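Long-range contacts in alpha-glucosidase (Bacteroides thetaiotaomicron, PDB 5XFM), which hydrolyses beta-L-arabinopyranosides and alpha-galactosides as a bifunctional enzyme of glycoside hydrolase family 97, and binds calcium: residues P38-S43 with S53-N58; F359-S364 with Q373-R378; R86-N91 with D555-V560; I302-G307 with L531-L536; V75-T80 with R95-T100. The protein carries 1 engineered substitution. One frame throughout, in Å; residues are numbered along the deposited sequence.

Contact 1: P38-S43 with S53-N58; sequences PCYSVS and SPLGMN
Tyr40 lies across Ser53 and Leu55, and its ring carries much of this buried contact. Its CB leaves the strand on the same face as CB of Ser53. With CG between the backbone N and the carbonyl carbon (chi1 70°), the ring starts out beside Ser53. Tyr40 CD1 comes 3.2 Å from Ser53 O and 3.6 Å from Leu55 CD2. Tyr40 CE1 has Ser53 CB at 3.5 Å, over one ring face, and Pro54 O near the ring plane at its edge. Tyr40 CZ is 3.6 Å from Ser53 CB. OH at the tip is hydrogen-bonded to Gly145 O on strand 136-147. Both segments belong to the hairpin of strands 39-44 and 47-59 in the N-terminal beta domain. Tyr40 and Ser53 form an antiparallel hydrogen-bonded pair, with Ser53 N 2.7 Å from Tyr40 O. An alanine at Tyr40 would probably open a gap beside Ser53 CB and Leu55 CD2 and leave Gly145 O without its hydroxyl partner. Leu55 N also bonds to Pro38 O at 2.8 Å.

Contact 2: F359-S364 with Q373-R378; sequences FLWYSS and QGPVNR
This is a buried contact between a barrel strand and the loop that follows it: Trp361, Tyr362 and Ser363 of strand 357-363 meet Gln373 to Arg378 on the way to helix 382-395. Pro375, after a cis peptide bond, is central. Its CG lies over one face of the Tyr362 ring, 3.8 Å from the centroid, as a CH-pi contact. Arg378 CB meets the edge of the same ring, 3.7 Å from Tyr362 CE2. The guanidinium of Arg378 leads away to a salt bridge with Glu388. Pro375 O is gripped twice. Ser363 N donates to it at 3.1 Å in a nearly straight bond (167°), and a water donates to it at 2.9 Å. That water also donates to Ser363 O at 2.7 Å and accepts from Arg378 N, tying the loop back to the strand. The six-membered ring of Trp361 reaches the loop carbonyls, with CZ3 3.4 Å from Gln373 O at the ring edge. The Trp361 side chain is about 8 Å from the bound calcium ion. A loop folded over the C-terminal end of a parallel strand is typical of a TIM barrel, where such loops border the active-site end.

Contact 3: R86-N91 with D555-V560; sequences RIKVSN and DETRFV
A junction between the N-terminal beta domain and the C-terminal beta domain is made here, where the loop with Lys88, Val89 and Ser90 meets the start of strand 556-563 at Asp555 to Thr557. Asp555 and Glu556 both face Arg573 on the next strand, a classic beta bulge. Ser90 holds Asp555 by two bonds. Its N donates to Asp555 O at 3.0 Å, from well above the carbonyl plane. Its OG donates to Asp555 OD1 at 2.8 Å, using the anti lone pair of that oxygen. OG of Ser90 stands between its backbone N and carbonyl carbon (chi1 68°), on the side of the carboxylate. The other carboxylate oxygen, OD2, accepts from Gly575 N. An alanine at Asp555 would probably leave Ser90 OG and Gly575 N without these acceptors, while the backbone bond from Ser90 N could remain. Asp555 O also takes a water at 2.7 Å. Val89 CG2 lies 3.2 Å from Asp555 O. Further along, Thr557 OG1 donates to Lys88 O at 2.6 Å, in the carbonyl plane and on a lone pair. The Lys88 amine turns away to the carbonyls of Val273, Thr275 and Thr483. Strand 556-563 is an outermost strand of its sheet. It pairs with strand 567-574, and the side chains of Arg558 and Phe559 touch helix 270-274.

Contact 4: I302-G307 with L531-L536; sequences ILWQDG and LAPNNL
One water is held from both segments: Trp304 NE1 donates to it at 2.9 Å, in the plane of the indole, and the water donates to Asn534 OD1. The Asn534 amide is fixed from its other end, where ND2 bonds to Asp538 OD2 and Asn495 OD1. The rest of the contact is apolar. Trp304 and Pro533 reach toward each other tip to tip, with CZ2 of Trp304 3.7 Å from Pro533 CD and CH2 3.8 Å from Pro533 CG. Ala532 CB meets two side chains, 3.9 Å from Trp304 NE1 and 4.1 Å from Leu303 CD1. A type I beta turn from Ala532 to Asn535 shapes this side. It is held by Asn535 N to Ala532 O, and Asn535 OD1 accepts from Ala532 N at 2.9 Å. Arg500 makes a cation-pi contact with Trp304, and Tyr317 meets its ring edge-to-face. The segments follow strands 295-299 and 526-528, the first and last in chain order of the parallel sheet. They pair, as in TIM-barrel closure.

Contact 5: V75-T80 with R95-T100; sequences VDKIDT and RANELT
Torsions direct Arg95 toward strand 75-80: CG is anti to the backbone N (chi1 175°), and the bend at chi2 (56°) turns CD across toward the partner strand, 3.4 Å from Ile78 O. Farther out, Arg95 NH2 lies 3.6 Å from Lys77 CD. Arg95 NH1 donates to Asn97 OD1 at 3.0 Å, nearly straight (170°) and in the guanidinium plane. Lys77 and Asn97 run side by side, with Lys77 CG 3.4 Å from that same OD1. Asp79 shares this face. Its OD2 is 4.4 Å from Arg95 NE, too far for a salt bridge, and its OD1 bonds to His93. The strands form an antiparallel hairpin in the N-terminal beta domain, with 69-83 outermost in its sheet. Asp76 with Glu98 and Ile78 with Ala96 are the hydrogen-bonded pairs; in the second, Ile78 N is 2.9 Å from Ala96 O. On the face of Ile78 and Glu98, Ile78 CD1 rests 4.0 Å from Glu98 OE1. That carboxylate oxygen is also in a salt bridge with Arg116 of strand 110-117.

How the contacts relate
Contacts 1 and 5 are local hairpin pairings in different sheets of the N-terminal beta domain, with centres 20 Å apart and nearest atoms about 8 Å apart. Contact 3 starts from the loop of the contact 5 hairpin and reaches across 464 residues to the C-terminal domain. Contacts 2 and 4 lie inside the chain loop it closes. Both belong to the barrel, their nearest atoms about 5 Å apart. Both have ties to the calcium site of Glu174, Glu452 and Glu458: the Trp361 side chain of contact 2 is about 8 Å from the ion, and Ile302 of contact 4 touches Glu458. Contact 1 lies on the opposite side of the chain's centre from contact 4, their centres 51 Å apart.

Contact 1: P38-S43 with S53-N58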
# COMPACT_ATOMS: atom_id res chain seq x y z
N PRO A 38 -3.99 30.04 -8.48
CA PRO A 38 -5.09 29.13 -8.79
C PRO A 38 -5.30 28.12 -7.68
O PRO A 38 -4.32 27.61 -7.12
CB PRO A 38 -4.63 28.45 -10.08
CG PRO A 38 -3.14 28.56 -10.06
CD PRO A 38 -2.88 29.90 -9.43
N CYS A 39 -6.55 27.83 -7.35
CA CYS A 39 -6.82 26.94 -6.24
C CYS A 39 -8.13 26.19 -6.40
O CYS A 39 -8.92 26.48 -7.30
CB CYS A 39 -6.80 27.72 -4.92
SG CYS A 39 -7.88 29.17 -4.91
N TYR A 40 -8.35 25.20 -5.54
CA TYR A 40 -9.59 24.45 -5.49
C TYR A 40 -10.00 24.29 -4.04
O TYR A 40 -9.19 24.52 -3.14
CB TYR A 40 -9.44 23.09 -6.17
CG TYR A 40 -8.57 22.12 -5.40
CD1 TYR A 40 -7.19 22.23 -5.42
CD2 TYR A 40 -9.13 21.09 -4.65
CE1 TYR A 40 -6.39 21.36 -4.72
CE2 TYR A 40 -8.34 20.22 -3.94
CZ TYR A 40 -6.96 20.36 -3.98
OH TYR A 40 -6.16 19.49 -3.28
N SER A 41 -11.25 23.92 -3.80
CA SER A 41 -11.69 23.60 -2.44
C SER A 41 -12.65 22.42 -2.48
O SER A 41 -13.28 22.15 -3.50
CB SER A 41 -12.35 24.80 -1.76
OG SER A 41 -13.59 25.10 -2.37
N VAL A 42 -12.75 21.70 -1.37
CA VAL A 42 -13.56 20.49 -1.31
C VAL A 42 -14.51 20.48 -0.12
O VAL A 42 -14.11 20.75 1.01
CB VAL A 42 -12.68 19.22 -1.25
CG1 VAL A 42 -13.54 17.97 -1.09
CG2 VAL A 42 -11.82 19.13 -2.50
N SER A 43 -15.77 20.16 -0.39
CA SER A 43 -16.76 20.02 0.66
C SER A 43 -17.45 18.66 0.60
O SER A 43 -17.52 18.04 -0.46
CB SER A 43 -17.79 21.15 0.55
OG SER A 43 -18.81 20.82 -0.38
N SER A 53 -7.01 25.29 -1.76
CA SER A 53 -5.76 24.56 -1.87
C SER A 53 -5.10 24.84 -3.22
O SER A 53 -5.77 24.82 -4.24
CB SER A 53 -6.00 23.05 -1.73
OG SER A 53 -6.61 22.74 -0.49
N PRO A 54 -3.79 25.10 -3.21
CA PRO A 54 -3.11 25.60 -4.41
C PRO A 54 -3.05 24.58 -5.55
O PRO A 54 -3.01 23.37 -5.32
CB PRO A 54 -1.70 25.93 -3.91
CG PRO A 54 -1.80 25.96 -2.42
CD PRO A 54 -2.89 25.01 -2.06
N LEU A 55 -3.09 25.09 -6.78
CA LEU A 55 -2.92 24.29 -7.99
C LEU A 55 -1.75 24.84 -8.78
O LEU A 55 -1.30 25.96 -8.54
CB LEU A 55 -4.18 24.31 -8.85
CG LEU A 55 -5.43 23.58 -8.37
CD1 LEU A 55 -6.63 23.98 -9.21
CD2 LEU A 55 -5.21 22.08 -8.45
N GLY A 56 -1.24 24.07 -9.73
CA GLY A 56 -0.30 24.63 -10.67
C GLY A 56 1.07 24.00 -10.62
O GLY A 56 1.28 22.99 -9.94
N MET A 57 1.99 24.57 -11.39
CA MET A 57 3.33 24.01 -11.47
C MET A 57 4.30 25.01 -12.08
O MET A 57 3.90 25.98 -12.72
CB MET A 57 3.33 22.71 -12.27
CG MET A 57 2.93 22.88 -13.72
SD MET A 57 3.18 21.34 -14.63
CE MET A 57 2.09 20.28 -13.69
N ASN A 58 5.58 24.76 -11.86
CA ASN A 58 6.68 25.50 -12.45
C ASN A 58 7.43 24.58 -13.41
O ASN A 58 7.87 23.48 -13.02
CB ASN A 58 7.58 26.02 -11.33
CG ASN A 58 8.73 26.86 -11.82
OD1 ASN A 58 8.67 27.44 -12.89
ND2 ASN A 58 9.80 26.94 -11.02

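Contact 2: F359-S364 with Q373-R378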
# COMPACT_ATOMS: atom_id res chain seq x y z
N PHE A 359 9.99 -18.63 -4.57
CA PHE A 359 10.31 -17.22 -4.81
C PHE A 359 11.75 -17.03 -4.39
O PHE A 359 12.16 -17.53 -3.34
CB PHE A 359 9.40 -16.29 -4.01
CG PHE A 359 8.10 -15.98 -4.68
CD1 PHE A 359 7.18 -16.98 -4.94
CD2 PHE A 359 7.76 -14.67 -4.99
CE1 PHE A 359 5.97 -16.69 -5.53
CE2 PHE A 359 6.54 -14.37 -5.58
CZ PHE A 359 5.65 -15.38 -5.85
N LEU A 360 12.53 -16.31 -5.19
CA LEU A 360 13.91 -16.03 -4.82
C LEU A 360 14.16 -14.54 -4.59
O LEU A 360 13.62 -13.68 -5.31
CB LEU A 360 14.87 -16.56 -5.89
CG LEU A 360 14.85 -18.08 -6.09
CD1 LEU A 360 15.92 -18.51 -7.08
CD2 LEU A 360 15.02 -18.79 -4.76
N TRP A 361 14.95 -14.26 -3.55
CA TRP A 361 15.35 -12.91 -3.15
C TRP A 361 16.46 -12.36 -4.04
O TRP A 361 17.45 -13.04 -4.32
CB TRP A 361 15.83 -12.91 -1.69
CG TRP A 361 16.05 -11.54 -1.09
CD1 TRP A 361 15.17 -10.83 -0.31
CD2 TRP A 361 17.24 -10.73 -1.17
NE1 TRP A 361 15.72 -9.63 0.07
CE2 TRP A 361 16.99 -9.55 -0.43
CE3 TRP A 361 18.48 -10.89 -1.79
CZ2 TRP A 361 17.94 -8.54 -0.31
CZ3 TRP A 361 19.41 -9.88 -1.67
CH2 TRP A 361 19.14 -8.72 -0.94
N TYR A 362 16.28 -11.12 -4.49
CA TYR A 362 17.33 -10.39 -5.19
C TYR A 362 17.45 -8.98 -4.63
O TYR A 362 16.45 -8.39 -4.21
CB TYR A 362 17.05 -10.32 -6.70
CG TYR A 362 17.37 -11.59 -7.45
CD1 TYR A 362 16.50 -12.67 -7.44
CD2 TYR A 362 18.55 -11.70 -8.18
CE1 TYR A 362 16.79 -13.83 -8.13
CE2 TYR A 362 18.85 -12.86 -8.88
CZ TYR A 362 17.97 -13.93 -8.84
OH TYR A 362 18.27 -15.08 -9.53
N SER A 363 18.66 -8.42 -4.63
CA SER A 363 18.79 -6.99 -4.40
C SER A 363 18.61 -6.28 -5.73
O SER A 363 19.15 -6.71 -6.75
CB SER A 363 20.14 -6.63 -3.77
OG SER A 363 20.17 -5.24 -3.42
N SER A 364 17.84 -5.20 -5.72
CA SER A 364 17.76 -4.33 -6.89
C SER A 364 19.09 -3.64 -7.07
O SER A 364 19.43 -3.17 -8.15
CB SER A 364 16.66 -3.29 -6.73
OG SER A 364 17.08 -2.27 -5.85
N GLN A 373 24.54 -8.23 0.94
CA GLN A 373 23.64 -9.38 0.82
C GLN A 373 23.14 -9.68 -0.63
O GLN A 373 22.60 -8.83 -1.34
CB GLN A 373 22.49 -9.23 1.82
CG GLN A 373 22.40 -7.94 2.61
CD GLN A 373 21.05 -7.91 3.30
OE1 GLN A 373 20.56 -8.92 3.85
NE2 GLN A 373 20.51 -6.72 3.39
N GLY A 374 23.36 -10.92 -1.06
CA GLY A 374 23.21 -11.25 -2.46
C GLY A 374 22.01 -12.12 -2.74
O GLY A 374 21.33 -12.56 -1.82
N PRO A 375 21.75 -12.37 -4.03
CA PRO A 375 22.63 -11.85 -5.10
C PRO A 375 22.44 -10.35 -5.39
O PRO A 375 21.30 -9.88 -5.46
CB PRO A 375 22.22 -12.69 -6.31
CG PRO A 375 20.83 -13.13 -6.03
CD PRO A 375 20.68 -13.24 -4.54
N VAL A 376 23.55 -9.64 -5.54
CA VAL A 376 23.55 -8.24 -5.94
C VAL A 376 23.94 -8.13 -7.42
O VAL A 376 24.54 -9.06 -7.96
CB VAL A 376 24.53 -7.37 -5.09
CG1 VAL A 376 24.00 -7.15 -3.68
CG2 VAL A 376 25.93 -7.99 -5.07
N ASN A 377 23.56 -7.03 -8.06
CA ASN A 377 23.96 -6.73 -9.44
C ASN A 377 23.37 -7.66 -10.48
O ASN A 377 23.93 -7.82 -11.57
CB ASN A 377 25.49 -6.74 -9.56
CG ASN A 377 26.15 -5.76 -8.62
OD1 ASN A 377 25.61 -4.69 -8.38
ND2 ASN A 377 27.28 -6.15 -8.04
N ARG A 378 22.24 -8.27 -10.15
CA ARG A 378 21.55 -9.11 -11.10
C ARG A 378 20.24 -8.48 -11.63
O ARG A 378 19.58 -9.08 -12.47
CB ARG A 378 21.26 -10.48 -10.48
CG ARG A 378 22.51 -11.31 -10.15
CD ARG A 378 23.41 -11.51 -11.37
NE ARG A 378 24.68 -12.16 -11.04
CZ ARG A 378 24.92 -13.47 -11.13
NH1 ARG A 378 23.97 -14.31 -11.55
NH2 ARG A 378 26.11 -13.94 -10.81
O HOH W 1 20.34 -8.79 -7.95

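Contact 3: R86-N91 with D555-V560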
# COMPACT_ATOMS: atom_id res chain seq x y z
N ARG A 86 -5.95 -9.00 -7.03
CA ARG A 86 -4.88 -8.56 -6.13
C ARG A 86 -5.17 -7.27 -5.37
O ARG A 86 -4.24 -6.60 -4.89
CB ARG A 86 -3.57 -8.39 -6.91
CG ARG A 86 -3.04 -9.65 -7.56
CD ARG A 86 -2.10 -9.32 -8.71
NE ARG A 86 -2.84 -8.88 -9.90
CZ ARG A 86 -2.40 -7.99 -10.78
NH1 ARG A 86 -1.22 -7.41 -10.62
NH2 ARG A 86 -3.15 -7.66 -11.82
N ILE A 87 -6.44 -6.89 -5.27
CA ILE A 87 -6.83 -5.74 -4.44
C ILE A 87 -8.00 -6.13 -3.54
O ILE A 87 -8.39 -7.30 -3.51
CB ILE A 87 -7.21 -4.50 -5.29
CG1 ILE A 87 -8.47 -4.75 -6.11
CG2 ILE A 87 -6.06 -4.07 -6.19
CD1 ILE A 87 -9.10 -3.48 -6.66
N LYS A 88 -8.55 -5.16 -2.81
CA LYS A 88 -9.58 -5.41 -1.80
C LYS A 88 -10.95 -5.86 -2.35
O LYS A 88 -11.79 -6.33 -1.59
CB LYS A 88 -9.78 -4.15 -0.94
CG LYS A 88 -10.40 -2.99 -1.70
CD LYS A 88 -10.49 -1.72 -0.86
CE LYS A 88 -9.15 -1.00 -0.78
NZ LYS A 88 -9.29 0.37 -0.19
N VAL A 89 -11.17 -5.67 -3.65
CA VAL A 89 -12.44 -6.05 -4.26
C VAL A 89 -12.16 -6.53 -5.69
O VAL A 89 -11.20 -6.08 -6.30
CB VAL A 89 -13.43 -4.86 -4.26
CG1 VAL A 89 -12.88 -3.70 -5.09
CG2 VAL A 89 -14.81 -5.28 -4.77
N SER A 90 -12.98 -7.44 -6.21
CA SER A 90 -12.68 -8.03 -7.52
C SER A 90 -13.45 -7.40 -8.70
O SER A 90 -13.07 -7.58 -9.86
CB SER A 90 -12.93 -9.54 -7.48
OG SER A 90 -14.30 -9.86 -7.35
N ASN A 91 -14.52 -6.68 -8.41
CA ASN A 91 -15.31 -6.04 -9.47
C ASN A 91 -15.71 -4.62 -9.09
O ASN A 91 -16.27 -4.38 -8.02
CB ASN A 91 -16.57 -6.86 -9.79
CG ASN A 91 -16.26 -8.09 -10.61
OD1 ASN A 91 -16.20 -8.03 -11.84
ND2 ASN A 91 -16.04 -9.21 -9.93
N ASP A 555 -13.00 -10.98 -3.13
CA ASP A 555 -13.99 -10.49 -4.07
C ASP A 555 -14.62 -9.18 -3.60
O ASP A 555 -15.13 -8.41 -4.42
CB ASP A 555 -15.08 -11.54 -4.30
CG ASP A 555 -14.60 -12.68 -5.17
OD1 ASP A 555 -14.09 -12.39 -6.28
OD2 ASP A 555 -14.72 -13.85 -4.76
N GLU A 556 -14.57 -8.92 -2.30
CA GLU A 556 -15.25 -7.77 -1.72
C GLU A 556 -14.76 -7.49 -0.29
O GLU A 556 -14.38 -8.40 0.44
CB GLU A 556 -16.76 -8.00 -1.72
CG GLU A 556 -17.60 -6.79 -1.32
CD GLU A 556 -19.07 -7.12 -1.15
OE1 GLU A 556 -19.47 -8.23 -1.57
OE2 GLU A 556 -19.81 -6.28 -0.60
N THR A 557 -14.75 -6.21 0.08
CA THR A 557 -14.33 -5.81 1.41
C THR A 557 -15.32 -4.80 1.98
O THR A 557 -15.65 -3.81 1.34
CB THR A 557 -12.92 -5.18 1.40
OG1 THR A 557 -11.96 -6.18 1.02
CG2 THR A 557 -12.55 -4.63 2.77
N ARG A 558 -15.80 -5.05 3.20
CA ARG A 558 -16.74 -4.14 3.82
C ARG A 558 -16.23 -3.70 5.19
O ARG A 558 -15.88 -4.53 6.04
CB ARG A 558 -18.13 -4.79 3.92
CG ARG A 558 -18.73 -5.12 2.55
CD ARG A 558 -20.16 -4.64 2.37
NE ARG A 558 -21.15 -5.47 3.05
CZ ARG A 558 -21.85 -6.44 2.46
NH1 ARG A 558 -21.66 -6.71 1.17
NH2 ARG A 558 -22.74 -7.14 3.15
N PHE A 559 -16.18 -2.38 5.38
CA PHE A 559 -15.82 -1.81 6.67
C PHE A 559 -17.00 -1.91 7.62
O PHE A 559 -18.11 -1.46 7.30
CB PHE A 559 -15.36 -0.36 6.51
CG PHE A 559 -15.06 0.34 7.81
CD1 PHE A 559 -13.97 -0.03 8.58
CD2 PHE A 559 -15.86 1.39 8.25
CE1 PHE A 559 -13.69 0.62 9.78
CE2 PHE A 559 -15.59 2.05 9.44
CZ PHE A 559 -14.50 1.66 10.21
N VAL A 560 -16.77 -2.51 8.78
CA VAL A 560 -17.83 -2.73 9.75
C VAL A 560 -17.76 -1.71 10.88
O VAL A 560 -18.75 -1.05 11.19
CB VAL A 560 -17.73 -4.15 10.35
CG1 VAL A 560 -18.90 -4.41 11.28
CG2 VAL A 560 -17.69 -5.19 9.24
O HOH W 2 -16.68 -7.63 -6.50

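Contact 4: I302-G307 with L531-L536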
# COMPACT_ATOMS: atom_id res chain seq x y z
N ILE A 302 12.42 -14.90 8.31
CA ILE A 302 11.78 -13.99 9.26
C ILE A 302 12.06 -14.41 10.72
O ILE A 302 12.48 -13.59 11.54
CB ILE A 302 10.25 -13.86 9.01
CG1 ILE A 302 9.61 -12.95 10.06
CG2 ILE A 302 9.55 -15.22 8.97
CD1 ILE A 302 10.20 -11.57 10.09
N LEU A 303 11.91 -15.69 11.03
CA LEU A 303 12.12 -16.17 12.40
C LEU A 303 13.46 -16.87 12.63
O LEU A 303 13.96 -16.89 13.75
CB LEU A 303 10.99 -17.12 12.79
CG LEU A 303 9.69 -16.42 13.22
CD1 LEU A 303 8.61 -17.44 13.52
CD2 LEU A 303 9.96 -15.56 14.43
N TRP A 304 14.04 -17.44 11.57
CA TRP A 304 15.29 -18.18 11.70
C TRP A 304 16.49 -17.39 11.16
O TRP A 304 17.64 -17.78 11.34
CB TRP A 304 15.18 -19.54 11.01
CG TRP A 304 14.20 -20.48 11.68
CD1 TRP A 304 13.30 -20.18 12.66
CD2 TRP A 304 14.04 -21.88 11.41
NE1 TRP A 304 12.59 -21.30 13.01
CE2 TRP A 304 13.03 -22.36 12.26
CE3 TRP A 304 14.66 -22.78 10.53
CZ2 TRP A 304 12.62 -23.69 12.26
CZ3 TRP A 304 14.25 -24.10 10.53
CH2 TRP A 304 13.24 -24.55 11.39
N GLN A 305 16.19 -16.28 10.48
CA GLN A 305 17.18 -15.31 10.02
C GLN A 305 18.28 -15.88 9.13
O GLN A 305 18.09 -16.93 8.49
CB GLN A 305 17.80 -14.59 11.23
CG GLN A 305 16.78 -13.82 12.06
CD GLN A 305 16.27 -12.57 11.36
OE1 GLN A 305 17.06 -11.73 10.92
NE2 GLN A 305 14.95 -12.44 11.26
N ASP A 306 19.42 -15.20 9.08
CA ASP A 306 20.48 -15.51 8.11
C ASP A 306 21.03 -16.93 8.28
O ASP A 306 21.52 -17.53 7.33
CB ASP A 306 21.64 -14.51 8.24
CG ASP A 306 21.34 -13.16 7.59
OD1 ASP A 306 20.31 -13.02 6.90
OD2 ASP A 306 22.15 -12.23 7.78
N GLY A 307 20.95 -17.46 9.49
CA GLY A 307 21.41 -18.81 9.77
C GLY A 307 20.58 -19.87 9.06
O GLY A 307 21.00 -21.03 8.97
N LEU A 531 5.16 -18.06 9.82
CA LEU A 531 5.05 -19.35 10.48
C LEU A 531 6.40 -20.06 10.49
O LEU A 531 7.32 -19.68 9.76
CB LEU A 531 4.00 -20.23 9.80
CG LEU A 531 2.56 -19.71 9.82
CD1 LEU A 531 1.63 -20.68 9.12
CD2 LEU A 531 2.12 -19.46 11.24
N ALA A 532 6.52 -21.09 11.32
CA ALA A 532 7.72 -21.93 11.36
C ALA A 532 7.32 -23.38 11.63
O ALA A 532 6.26 -23.63 12.21
CB ALA A 532 8.69 -21.42 12.40
N PRO A 533 8.14 -24.35 11.20
CA PRO A 533 7.79 -25.77 11.34
C PRO A 533 7.39 -26.18 12.76
O PRO A 533 6.43 -26.94 12.95
CB PRO A 533 9.07 -26.50 10.92
CG PRO A 533 9.78 -25.54 10.03
CD PRO A 533 9.39 -24.16 10.43
N ASN A 534 8.10 -25.66 13.76
CA ASN A 534 7.81 -25.96 15.16
C ASN A 534 6.38 -25.58 15.57
O ASN A 534 5.87 -26.09 16.57
CB ASN A 534 8.82 -25.25 16.06
CG ASN A 534 8.86 -23.76 15.82
OD1 ASN A 534 9.46 -23.30 14.85
ND2 ASN A 534 8.25 -22.99 16.71
N ASN A 535 5.74 -24.70 14.80
CA ASN A 535 4.37 -24.30 15.10
C ASN A 535 3.39 -25.46 14.95
O ASN A 535 2.31 -25.45 15.54
CB ASN A 535 3.93 -23.14 14.21
CG ASN A 535 4.70 -21.87 14.49
OD1 ASN A 535 4.73 -20.95 13.66
ND2 ASN A 535 5.37 -21.81 15.64
N LEU A 536 3.76 -26.47 14.17
CA LEU A 536 2.85 -27.61 14.06
C LEU A 536 2.87 -28.42 15.35
O LEU A 536 1.98 -29.26 15.56
CB LEU A 536 3.22 -28.49 12.87
CG LEU A 536 2.68 -28.01 11.52
CD1 LEU A 536 3.07 -28.98 10.41
CD2 LEU A 536 1.17 -27.82 11.58
O HOH W 3 10.71 -21.12 15.25

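Contact 5: V75-T80 with R95-T100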
# COMPACT_ATOMS: atom_id res chain seq x y z
N VAL A 75 -17.37 19.09 -19.42
CA VAL A 75 -17.82 18.11 -18.44
C VAL A 75 -18.21 16.78 -19.10
O VAL A 75 -18.72 16.76 -20.21
CB VAL A 75 -19.02 18.65 -17.62
CG1 VAL A 75 -20.20 18.96 -18.54
CG2 VAL A 75 -19.41 17.68 -16.52
N ASP A 76 -17.90 15.67 -18.44
CA ASP A 76 -18.32 14.38 -18.95
C ASP A 76 -18.71 13.42 -17.84
O ASP A 76 -18.37 13.62 -16.69
CB ASP A 76 -17.21 13.76 -19.81
CG ASP A 76 -17.73 12.68 -20.74
OD1 ASP A 76 -18.96 12.44 -20.76
OD2 ASP A 76 -16.91 12.06 -21.46
N LYS A 77 -19.46 12.38 -18.20
CA LYS A 77 -19.90 11.39 -17.24
C LYS A 77 -19.14 10.10 -17.52
O LYS A 77 -19.12 9.61 -18.64
CB LYS A 77 -21.41 11.17 -17.33
CG LYS A 77 -22.23 12.22 -16.59
CD LYS A 77 -23.68 11.80 -16.45
CE LYS A 77 -24.36 11.80 -17.82
NZ LYS A 77 -25.58 10.94 -17.87
N ILE A 78 -18.51 9.55 -16.49
CA ILE A 78 -17.85 8.27 -16.62
C ILE A 78 -18.65 7.19 -15.91
O ILE A 78 -19.02 7.34 -14.74
CB ILE A 78 -16.42 8.32 -16.08
CG1 ILE A 78 -15.64 9.42 -16.81
CG2 ILE A 78 -15.74 6.97 -16.24
CD1 ILE A 78 -14.27 9.67 -16.25
N ASP A 79 -18.91 6.10 -16.63
CA ASP A 79 -19.68 4.99 -16.09
C ASP A 79 -19.18 3.70 -16.73
O ASP A 79 -19.60 3.34 -17.83
CB ASP A 79 -21.17 5.18 -16.34
CG ASP A 79 -22.03 4.20 -15.57
OD1 ASP A 79 -21.59 3.05 -15.35
OD2 ASP A 79 -23.15 4.58 -15.18
N THR A 80 -18.30 3.00 -16.03
CA THR A 80 -17.66 1.81 -16.58
C THR A 80 -17.56 0.72 -15.53
O THR A 80 -17.73 0.97 -14.35
CB THR A 80 -16.25 2.13 -17.13
OG1 THR A 80 -15.53 2.90 -16.16
CG2 THR A 80 -16.33 2.91 -18.42
N ARG A 95 -18.25 5.11 -11.33
CA ARG A 95 -19.19 6.15 -11.72
C ARG A 95 -18.69 7.48 -11.18
O ARG A 95 -18.58 7.67 -9.97
CB ARG A 95 -20.59 5.84 -11.17
CG ARG A 95 -21.66 6.89 -11.38
CD ARG A 95 -21.89 7.29 -12.83
NE ARG A 95 -22.91 8.34 -12.92
CZ ARG A 95 -22.65 9.64 -13.00
NH1 ARG A 95 -21.40 10.07 -13.01
NH2 ARG A 95 -23.64 10.52 -13.06
N ALA A 96 -18.36 8.40 -12.09
CA ALA A 96 -17.79 9.68 -11.67
C ALA A 96 -18.14 10.80 -12.64
O ALA A 96 -18.52 10.56 -13.79
CB ALA A 96 -16.29 9.57 -11.54
N ASN A 97 -18.02 12.04 -12.18
CA ASN A 97 -18.15 13.19 -13.06
C ASN A 97 -16.81 13.85 -13.31
O ASN A 97 -16.03 14.06 -12.38
CB ASN A 97 -19.16 14.20 -12.50
CG ASN A 97 -20.59 13.69 -12.55
OD1 ASN A 97 -20.97 12.99 -13.49
ND2 ASN A 97 -21.38 14.03 -11.55
N GLU A 98 -16.54 14.15 -14.57
CA GLU A 98 -15.24 14.67 -14.98
C GLU A 98 -15.31 16.13 -15.42
O GLU A 98 -16.08 16.49 -16.32
CB GLU A 98 -14.67 13.83 -16.12
CG GLU A 98 -13.27 14.23 -16.52
CD GLU A 98 -12.81 13.51 -17.78
OE1 GLU A 98 -11.95 12.62 -17.67
OE2 GLU A 98 -13.33 13.83 -18.87
N LEU A 99 -14.51 16.96 -14.77
CA LEU A 99 -14.37 18.37 -15.13
C LEU A 99 -13.02 18.62 -15.78
O LEU A 99 -11.99 18.37 -15.18
CB LEU A 99 -14.52 19.26 -13.90
CG LEU A 99 -14.22 20.74 -14.13
CD1 LEU A 99 -15.20 21.33 -15.13
CD2 LEU A 99 -14.23 21.51 -12.82
N THR A 100 -13.02 19.11 -17.01
CA THR A 100 -11.78 19.48 -17.68
C THR A 100 -11.66 20.99 -17.74
O THR A 100 -12.51 21.67 -18.31
CB THR A 100 -11.67 18.90 -19.10
OG1 THR A 100 -11.80 17.47 -19.06
CG2 THR A 100 -10.31 19.26 -19.71